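Local atomic coordinates of putative cathepsin d (Ixodes ricinus, PDB entry 5N7Q), a protein that probably acts as an aspartic endopeptidase of the cathepsin D type, cutting proteins inside their chains, and is seen here in complex with the inhibitor pepstatin A. Residues V33-G38 with G170-G175; A40-P45 with V138-N143; H58-S63 with Q103-A108. All coordinates share one frame; numbering follows the deposited sequence.

Contact 1 (V33-G38 with G170-G175); sequences VIFDTG and GEVLFG
Phe-35 leans from its strand onto Val-172 and Phe-174, directly before the Asp-Thr-Gly signature (Asp-36 to Gly-38) of the pepsin-like aspartic protease fold. The case illustrates how the strand leading into a predicted active-site loop can pack through a wholly apolar contact: no hydrogen bond joins the two segments, and the touching side chains are all buried. With CG anti to its carbonyl carbon (chi1 -72°), the phenyl group of Phe-35 is carried towards strand 170-174, where it is met at two places. Near its root, CB lies 4.0 Å from Val-172 CG2, a methyl that approaches the ring obliquely. Farther out, Phe-35 CE2 comes within 3.8 Å of Phe-174 CZ, and here the second ring offers its rim, since the Phe-35 atoms lie close to the plane of Phe-174. Val-172 works in two directions at once: while CG2 serves Phe-35, its other methyl, CG1, sits 3.5 Å above one face of the Phe-174 ring, displaced towards the rim. Leu-10 of strand 6-13 extends the cluster beside Phe-35 and Val-172, and Phe-156 does so beside Val-172 and Phe-174.

The CB of Asp-36 leaves the strand on the side opposite to that of Phe-35, toward the predicted active site, and its carboxylate hydrogen-bonds to the bound peptide. Thr-37 OG1 bonds to Thr-228 N of the second Asp-Thr-Gly loop and to Ala-226 O just before it, the fireman's grip of the family. Within the loop, an Asx turn brings Gly-38 N to 3.0 Å from Asp-36 OD1, above the carboxylate plane.

Contact 2 (A40-P45 with V138-N143); sequences ANLWLP and VPVFDN
Leu-42 and Val-140 meet methyl to methyl, CD2 of the leucine lying 3.9 Å from CG2 of the valine. Two torsions put the leucine methyl there: CG stands anti to the backbone N (chi1 174°) and CD2 continues the chain anti to CA, so that this methyl, not CD1, reaches the valine. Val-140 responds with the branch that is anti to its carbonyl carbon, CG2, while CG1 takes the place anti to N. Such a pair is a worked example of how, in the N-terminal lobe of the pepsin fold, the start of helix 140-146 packs against the loop and the beginning of the strand that follow the Asp-Thr-Gly turn, with Leu-125 of strand 123-126 touching both side chains. A separate touch is made one residue earlier, where the ring of Pro-139, at the N-cap position, leans on Ala-40, its CB 3.4 Å from Ala-40 O and its CG 4.1 Å from Ala-40 CB. The hydrogen bond to this carbonyl comes from a water, which donates to Ala-40 O at 3.1 Å and accepts from Val-140 N, also at 3.1 Å, giving a partner to an amide of the helix's first turn. Pro-139 O in turn receives Asn-143 N at 2.9 Å.

Contact 3 (H58-S63 with Q103-A108); sequences HRYDSS and QPLGEA
Tyr-60 turns the edge of its ring to the carboxylate of Glu-107, with Tyr-60 CE2 3.5 Å from Glu-107 OE2 and CD2 3.6 Å from Glu-107 CD. The two flat groups stand nearly perpendicular, their planes 81° apart, and the acid lies close to the ring plane, where the C-H rim, weakly positive, would be expected to suit it. With CG anti to the backbone N (chi1 171°), the ring of Tyr-60 is carried from the loop to the strand, CD2 and CE2 toward the acid. Its faces are occupied too: Leu-105 CD1 lies 4.1 Å above the plane of one, towards the rim, and on the opposite face Ser-62 N sits over the rim. At the end of the ring, the hydroxyl is hydrogen-bonded to Asp-91.

This is the compact half of an arrangement in the N-terminal domain of this pepsin-like protease, in which the loop between helix 52-55 and strand 69-79 packs against strand 103-112 through Tyr-60 and Ser-62, away from the predicted active-site residues. The other half is bridged by two waters, although the residues that touch are buried; solvent ties loop to strand here, since no direct hydrogen bond joins the segments. One water donates to Tyr-60 O and to Glu-107 OE1, the latter at 2.8 Å, and accepts from Ser-62 N. A second water donates to Glu-107 OE2 and is hydrogen-bonded to Ser-62 OG at 2.8 Å, an oxygen that also bonds to Lys-48 NZ. Each carboxylate oxygen also has a protein partner: Ser-46 OG for OE1 and Ser-89 OG for OE2. Toward the surface, Asp-61 OD1 accepts Ser-63 N at 2.9 Å in an Asx turn and Ser-63 OG at 2.7 Å, both from one face of the carboxylate.

Taken together, the three contacts lie progressively farther from the chain's centre: contact 1 about 8 Å, contact 2 about 14 Å and contact 3 about 22 Å, measured between centres. The touching residues are buried in all three, but only contact 3 has a loop that goes on to an exposed residue, Ser-63. Chemistry follows: purely apolar in contact 1, methyl packing with one bridging water in contact 2, an aromatic ring beside a hydrated carboxylate in contact 3. Contacts 1 and 2 touch through Val-33 with Leu-44 and Phe-174 with Phe-141. Contact 2 supplies strand 42-45 and contact 3 its parallel neighbour 103-112, probably hydrogen-bonded through Leu-42 O and Gly-106 N at 2.8 Å. Contacts 1 and 3 do not touch.

Contact 1 (V33-G38 with G170-G175)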
loop_
_atom_site.group_PDB
_atom_site.type_symbol
_atom_site.label_atom_id
_atom_site.label_comp_id
_atom_site.label_asym_id
_atom_site.label_seq_id
_atom_site.Cartn_x
_atom_site.Cartn_y
_atom_site.Cartn_z
ATOM N N VAL A 33 9.880 2.145 7.120
ATOM C CA VAL A 33 8.468 1.732 7.227
ATOM C C VAL A 33 7.825 1.633 5.865
ATOM O O VAL A 33 8.199 2.329 4.944
ATOM C CB VAL A 33 7.637 2.708 8.092
ATOM C CG1 VAL A 33 8.091 2.644 9.537
ATOM C CG2 VAL A 33 7.691 4.150 7.600
ATOM N N ILE A 34 6.845 0.740 5.757
ATOM C CA ILE A 34 5.991 0.713 4.586
ATOM C C ILE A 34 4.914 1.789 4.790
ATOM O O ILE A 34 4.298 1.866 5.865
ATOM C CB ILE A 34 5.499 -0.719 4.268
ATOM C CG1 ILE A 34 4.616 -0.732 3.020
ATOM C CG2 ILE A 34 4.798 -1.382 5.440
ATOM C CD1 ILE A 34 4.544 -2.109 2.389
ATOM N N PHE A 35 4.721 2.602 3.751
ATOM C CA PHE A 35 3.676 3.617 3.728
ATOM C C PHE A 35 2.433 2.984 3.142
ATOM O O PHE A 35 2.422 2.638 1.968
ATOM C CB PHE A 35 4.121 4.840 2.926
ATOM C CG PHE A 35 5.174 5.656 3.658
ATOM C CD1 PHE A 35 6.498 5.269 3.670
ATOM C CD2 PHE A 35 4.818 6.783 4.405
ATOM C CE1 PHE A 35 7.451 5.970 4.380
ATOM C CE2 PHE A 35 5.781 7.508 5.101
ATOM C CZ PHE A 35 7.098 7.095 5.099
ATOM N N ASP A 36 1.415 2.799 3.984
ATOM C CA ASP A 36 0.321 1.864 3.716
ATOM C C ASP A 36 -1.031 2.593 3.711
ATOM O O ASP A 36 -1.602 2.881 4.771
ATOM C CB ASP A 36 0.319 0.754 4.808
ATOM C CG ASP A 36 -0.842 -0.190 4.696
ATOM O OD1 ASP A 36 -1.338 -0.329 3.564
ATOM O OD2 ASP A 36 -1.167 -0.834 5.706
ATOM N N THR A 37 -1.561 2.875 2.518
ATOM C CA THR A 37 -2.880 3.498 2.428
ATOM C C THR A 37 -4.044 2.595 2.819
ATOM O O THR A 37 -5.185 3.068 2.837
ATOM C CB THR A 37 -3.128 4.147 1.060
ATOM O OG1 THR A 37 -3.080 3.133 0.054
ATOM C CG2 THR A 37 -2.100 5.227 0.762
ATOM N N GLY A 38 -3.770 1.320 3.112
ATOM C CA GLY A 38 -4.759 0.373 3.624
ATOM C C GLY A 38 -4.860 0.176 5.107
ATOM O O GLY A 38 -5.548 -0.723 5.546
ATOM N N GLY A 170 10.538 4.803 -5.637
ATOM C CA GLY A 170 9.241 5.444 -5.537
ATOM C C GLY A 170 9.303 6.665 -4.653
ATOM O O GLY A 170 10.355 6.995 -4.129
ATOM N N GLU A 171 8.158 7.291 -4.450
ATOM C CA GLU A 171 8.043 8.488 -3.630
ATOM C C GLU A 171 6.652 8.597 -3.078
ATOM O O GLU A 171 5.697 8.398 -3.810
ATOM C CB GLU A 171 8.348 9.733 -4.457
ATOM C CG GLU A 171 8.112 11.050 -3.741
ATOM C CD GLU A 171 8.431 12.239 -4.617
ATOM O OE1 GLU A 171 9.615 12.628 -4.578
ATOM O OE2 GLU A 171 7.557 12.721 -5.379
ATOM N N VAL A 172 6.545 8.977 -1.809
ATOM C CA VAL A 172 5.294 9.542 -1.298
ATOM C C VAL A 172 5.523 11.038 -1.132
ATOM O O VAL A 172 6.389 11.422 -0.355
ATOM C CB VAL A 172 4.837 8.909 0.031
ATOM C CG1 VAL A 172 3.501 9.503 0.425
ATOM C CG2 VAL A 172 4.716 7.384 -0.063
ATOM N N LEU A 173 4.779 11.858 -1.867
ATOM C CA LEU A 173 4.913 13.309 -1.766
ATOM C C LEU A 173 3.833 13.850 -0.864
ATOM O O LEU A 173 2.656 13.890 -1.232
ATOM C CB LEU A 173 4.844 13.951 -3.142
ATOM C CG LEU A 173 5.008 15.473 -3.168
ATOM C CD1 LEU A 173 6.379 15.871 -2.677
ATOM C CD2 LEU A 173 4.837 15.951 -4.596
ATOM N N PHE A 174 4.230 14.277 0.325
ATOM C CA PHE A 174 3.275 14.847 1.275
ATOM C C PHE A 174 3.018 16.327 0.996
ATOM O O PHE A 174 3.953 17.124 1.050
ATOM C CB PHE A 174 3.777 14.640 2.711
ATOM C CG PHE A 174 3.774 13.194 3.135
ATOM C CD1 PHE A 174 2.609 12.613 3.597
ATOM C CD2 PHE A 174 4.895 12.399 3.020
ATOM C CE1 PHE A 174 2.573 11.272 3.949
ATOM C CE2 PHE A 174 4.870 11.059 3.388
ATOM C CZ PHE A 174 3.713 10.505 3.862
ATOM N N GLY A 175 1.769 16.679 0.689
ATOM C CA GLY A 175 1.427 18.085 0.461
ATOM C C GLY A 175 1.623 18.561 -0.959
ATOM O O GLY A 175 1.719 19.747 -1.220
#

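Contact 2 (A40-P45 with V138-N143)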
loop_
_atom_site.group_PDB
_atom_site.type_symbol
_atom_site.label_atom_id
_atom_site.label_comp_id
_atom_site.label_asym_id
_atom_site.label_seq_id
_atom_site.Cartn_x
_atom_site.Cartn_y
_atom_site.Cartn_z
ATOM N N ALA A 40 -4.288 2.626 9.142
ATOM C CA ALA A 40 -4.233 3.993 9.708
ATOM C C ALA A 40 -3.256 4.164 10.877
ATOM O O ALA A 40 -3.090 5.288 11.347
ATOM C CB ALA A 40 -5.622 4.480 10.104
ATOM N N ASN A 41 -2.581 3.095 11.292
ATOM C CA ASN A 41 -1.716 3.129 12.488
ATOM C C ASN A 41 -0.243 3.160 12.119
ATOM O O ASN A 41 0.165 2.556 11.105
ATOM C CB ASN A 41 -1.974 1.907 13.366
ATOM C CG ASN A 41 -3.316 1.969 14.050
ATOM O OD1 ASN A 41 -4.321 1.634 13.447
ATOM N ND2 ASN A 41 -3.340 2.450 15.298
ATOM N N LEU A 42 0.548 3.832 12.953
ATOM C CA LEU A 42 2.005 3.755 12.914
ATOM C C LEU A 42 2.471 2.808 14.012
ATOM O O LEU A 42 2.050 2.928 15.165
ATOM C CB LEU A 42 2.622 5.127 13.162
ATOM C CG LEU A 42 4.146 5.223 13.299
ATOM C CD1 LEU A 42 4.944 4.731 12.112
ATOM C CD2 LEU A 42 4.448 6.669 13.615
ATOM N N TRP A 43 3.358 1.874 13.671
ATOM C CA TRP A 43 4.008 1.064 14.722
ATOM C C TRP A 43 5.422 0.686 14.326
ATOM O O TRP A 43 5.766 0.652 13.150
ATOM C CB TRP A 43 3.199 -0.183 15.096
ATOM C CG TRP A 43 3.026 -1.185 13.991
ATOM C CD1 TRP A 43 1.954 -1.270 13.111
ATOM C CD2 TRP A 43 3.940 -2.201 13.598
ATOM N NE1 TRP A 43 2.162 -2.279 12.223
ATOM C CE2 TRP A 43 3.389 -2.844 12.464
ATOM C CE3 TRP A 43 5.205 -2.597 14.051
ATOM C CZ2 TRP A 43 4.022 -3.921 11.835
ATOM C CZ3 TRP A 43 5.836 -3.671 13.415
ATOM C CH2 TRP A 43 5.242 -4.297 12.313
ATOM N N LEU A 44 6.228 0.436 15.351
ATOM C CA LEU A 44 7.649 0.074 15.247
ATOM C C LEU A 44 7.965 -0.960 16.311
ATOM O O LEU A 44 7.268 -1.025 17.338
ATOM C CB LEU A 44 8.535 1.302 15.447
ATOM C CG LEU A 44 8.434 2.381 14.362
ATOM C CD1 LEU A 44 9.065 3.653 14.843
ATOM C CD2 LEU A 44 8.993 1.886 13.030
ATOM N N PRO A 45 9.031 -1.765 16.101
ATOM C CA PRO A 45 9.424 -2.711 17.162
ATOM C C PRO A 45 9.905 -1.982 18.417
ATOM O O PRO A 45 10.602 -0.997 18.313
ATOM C CB PRO A 45 10.599 -3.480 16.519
ATOM C CG PRO A 45 10.485 -3.199 15.030
ATOM C CD PRO A 45 9.978 -1.798 14.980
ATOM N N VAL A 138 -4.496 9.278 16.452
ATOM C CA VAL A 138 -4.395 10.161 15.275
ATOM C C VAL A 138 -3.346 9.655 14.287
ATOM O O VAL A 138 -2.168 9.484 14.645
ATOM C CB VAL A 138 -4.152 11.646 15.660
ATOM C CG1 VAL A 138 -2.845 11.865 16.387
ATOM C CG2 VAL A 138 -4.209 12.523 14.410
ATOM N N PRO A 139 -3.733 9.427 13.013
ATOM C CA PRO A 139 -2.715 9.037 12.040
ATOM C C PRO A 139 -1.746 10.150 11.686
ATOM O O PRO A 139 -2.024 11.337 11.875
ATOM C CB PRO A 139 -3.531 8.655 10.807
ATOM C CG PRO A 139 -4.906 8.347 11.334
ATOM C CD PRO A 139 -5.080 9.349 12.435
ATOM N N VAL A 140 -0.592 9.745 11.193
ATOM C CA VAL A 140 0.477 10.665 10.856
ATOM C C VAL A 140 -0.001 11.782 9.937
ATOM O O VAL A 140 0.216 12.964 10.236
ATOM C CB VAL A 140 1.691 9.937 10.257
ATOM C CG1 VAL A 140 2.729 10.938 9.778
ATOM C CG2 VAL A 140 2.323 9.034 11.298
ATOM N N PHE A 141 -0.712 11.441 8.855
ATOM C CA PHE A 141 -1.089 12.480 7.905
ATOM C C PHE A 141 -2.101 13.417 8.536
ATOM O O PHE A 141 -2.077 14.620 8.314
ATOM C CB PHE A 141 -1.646 11.934 6.608
ATOM C CG PHE A 141 -1.789 12.968 5.515
ATOM C CD1 PHE A 141 -0.661 13.604 4.980
ATOM C CD2 PHE A 141 -3.037 13.304 4.994
ATOM C CE1 PHE A 141 -0.769 14.556 3.974
ATOM C CE2 PHE A 141 -3.150 14.233 3.971
ATOM C CZ PHE A 141 -2.004 14.855 3.450
ATOM N N ASP A 142 -3.027 12.850 9.316
ATOM C CA ASP A 142 -3.978 13.684 10.031
ATOM C C ASP A 142 -3.313 14.668 10.996
ATOM O O ASP A 142 -3.729 15.829 11.134
ATOM C CB ASP A 142 -4.917 12.780 10.814
ATOM C CG ASP A 142 -5.997 12.208 9.940
ATOM O OD1 ASP A 142 -5.669 11.347 9.099
ATOM O OD2 ASP A 142 -7.148 12.659 10.056
ATOM N N ASN A 143 -2.269 14.189 11.663
ATOM C CA ASN A 143 -1.485 15.029 12.578
ATOM C C ASN A 143 -0.723 16.138 11.811
ATOM O O ASN A 143 -0.697 17.294 12.247
ATOM C CB ASN A 143 -0.528 14.147 13.383
ATOM C CG ASN A 143 -0.269 14.667 14.777
ATOM O OD1 ASN A 143 -0.925 15.605 15.247
ATOM N ND2 ASN A 143 0.699 14.064 15.448
HETATM O O HOH W 1 -0.364 6.671 10.760
#

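Contact 3 (H58-S63 with Q103-A108)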
loop_
_atom_site.group_PDB
_atom_site.type_symbol
_atom_site.label_atom_id
_atom_site.label_comp_id
_atom_site.label_asym_id
_atom_site.label_seq_id
_atom_site.Cartn_x
_atom_site.Cartn_y
_atom_site.Cartn_z
ATOM N N HIS A 58 15.277 -2.479 13.610
ATOM C CA HIS A 58 15.489 -1.284 14.426
ATOM C C HIS A 58 14.380 -1.139 15.461
ATOM O O HIS A 58 13.197 -1.336 15.166
ATOM C CB HIS A 58 15.636 -0.040 13.571
ATOM C CG HIS A 58 16.648 -0.195 12.490
ATOM N ND1 HIS A 58 16.294 -0.242 11.161
ATOM C CD2 HIS A 58 17.981 -0.416 12.536
ATOM C CE1 HIS A 58 17.374 -0.446 10.428
ATOM N NE2 HIS A 58 18.412 -0.550 11.239
ATOM N N ARG A 59 14.781 -0.842 16.693
ATOM C CA ARG A 59 13.851 -0.738 17.825
ATOM C C ARG A 59 13.767 0.682 18.354
ATOM O O ARG A 59 14.750 1.445 18.311
ATOM C CB ARG A 59 14.242 -1.734 18.929
ATOM C CG ARG A 59 14.198 -3.193 18.502
ATOM C CD ARG A 59 14.772 -4.166 19.530
ATOM N NE ARG A 59 16.134 -3.809 19.896
ATOM C CZ ARG A 59 17.231 -3.983 19.150
ATOM N NH1 ARG A 59 17.192 -4.540 17.938
ATOM N NH2 ARG A 59 18.414 -3.567 19.628
ATOM N N TYR A 60 12.580 1.034 18.816
ATOM C CA TYR A 60 12.334 2.342 19.439
ATOM C C TYR A 60 12.591 2.218 20.934
ATOM O O TYR A 60 11.982 1.350 21.581
ATOM C CB TYR A 60 10.902 2.749 19.196
ATOM C CG TYR A 60 10.502 3.981 19.996
ATOM C CD1 TYR A 60 11.072 5.204 19.752
ATOM C CD2 TYR A 60 9.565 3.902 21.012
ATOM C CE1 TYR A 60 10.725 6.331 20.491
ATOM C CE2 TYR A 60 9.173 5.015 21.721
ATOM C CZ TYR A 60 9.755 6.232 21.476
ATOM O OH TYR A 60 9.373 7.335 22.219
ATOM N N ASP A 61 13.477 3.087 21.459
ATOM C CA ASP A 61 13.774 3.119 22.897
ATOM C C ASP A 61 13.286 4.455 23.475
ATOM O O ASP A 61 13.944 5.459 23.380
ATOM C CB ASP A 61 15.260 2.932 23.155
ATOM C CG ASP A 61 15.569 2.778 24.632
ATOM O OD1 ASP A 61 14.701 3.084 25.474
ATOM O OD2 ASP A 61 16.702 2.356 24.960
ATOM N N SER A 62 12.112 4.430 24.082
ATOM C CA SER A 62 11.537 5.623 24.698
ATOM C C SER A 62 12.456 6.300 25.712
ATOM O O SER A 62 12.411 7.515 25.865
ATOM C CB SER A 62 10.219 5.248 25.371
ATOM O OG SER A 62 10.416 4.262 26.363
ATOM N N SER A 63 13.272 5.493 26.391
ATOM C CA SER A 63 14.086 6.004 27.480
ATOM C C SER A 63 15.224 6.889 27.019
ATOM O O SER A 63 15.809 7.588 27.841
ATOM C CB SER A 63 14.640 4.843 28.331
ATOM O OG SER A 63 15.748 4.194 27.716
ATOM N N GLN A 103 3.053 12.480 18.113
ATOM C CA GLN A 103 2.539 11.438 17.234
ATOM C C GLN A 103 2.405 10.093 17.970
ATOM O O GLN A 103 3.411 9.517 18.396
ATOM C CB GLN A 103 3.433 11.268 15.999
ATOM C CG GLN A 103 2.991 10.153 15.055
ATOM C CD GLN A 103 1.586 10.381 14.528
ATOM O OE1 GLN A 103 1.293 11.482 14.070
ATOM N NE2 GLN A 103 0.716 9.380 14.637
ATOM N N PRO A 104 1.170 9.595 18.119
ATOM C CA PRO A 104 1.053 8.283 18.706
ATOM C C PRO A 104 1.619 7.197 17.797
ATOM O O PRO A 104 1.455 7.259 16.593
ATOM C CB PRO A 104 -0.456 8.075 18.881
ATOM C CG PRO A 104 -1.036 9.405 18.834
ATOM C CD PRO A 104 -0.144 10.208 17.916
ATOM N N LEU A 105 2.322 6.261 18.397
ATOM C CA LEU A 105 2.837 5.085 17.709
ATOM C C LEU A 105 2.650 3.862 18.578
ATOM O O LEU A 105 2.669 3.930 19.826
ATOM C CB LEU A 105 4.324 5.227 17.346
ATOM C CG LEU A 105 5.378 5.278 18.472
ATOM C CD1 LEU A 105 6.721 4.681 18.089
ATOM C CD2 LEU A 105 5.601 6.696 18.975
ATOM N N GLY A 106 2.531 2.720 17.920
ATOM C CA GLY A 106 2.535 1.441 18.616
ATOM C C GLY A 106 3.954 0.934 18.822
ATOM O O GLY A 106 4.757 0.921 17.883
ATOM N N GLU A 107 4.267 0.533 20.055
ATOM C CA GLU A 107 5.504 -0.176 20.349
ATOM C C GLU A 107 5.171 -1.645 20.293
ATOM O O GLU A 107 4.501 -2.195 21.184
ATOM C CB GLU A 107 6.034 0.184 21.732
ATOM C CG GLU A 107 6.387 1.642 21.928
ATOM C CD GLU A 107 7.438 1.846 23.015
ATOM O OE1 GLU A 107 8.386 1.039 23.090
ATOM O OE2 GLU A 107 7.341 2.850 23.753
ATOM N N ALA A 108 5.648 -2.311 19.253
ATOM C CA ALA A 108 5.315 -3.716 19.003
ATOM C C ALA A 108 6.123 -4.661 19.886
ATOM O O ALA A 108 7.342 -4.535 19.982
ATOM C CB ALA A 108 5.548 -4.018 17.538
HETATM O O HOH W 2 10.771 1.891 24.208
HETATM O O HOH W 3 8.241 2.521 26.342
#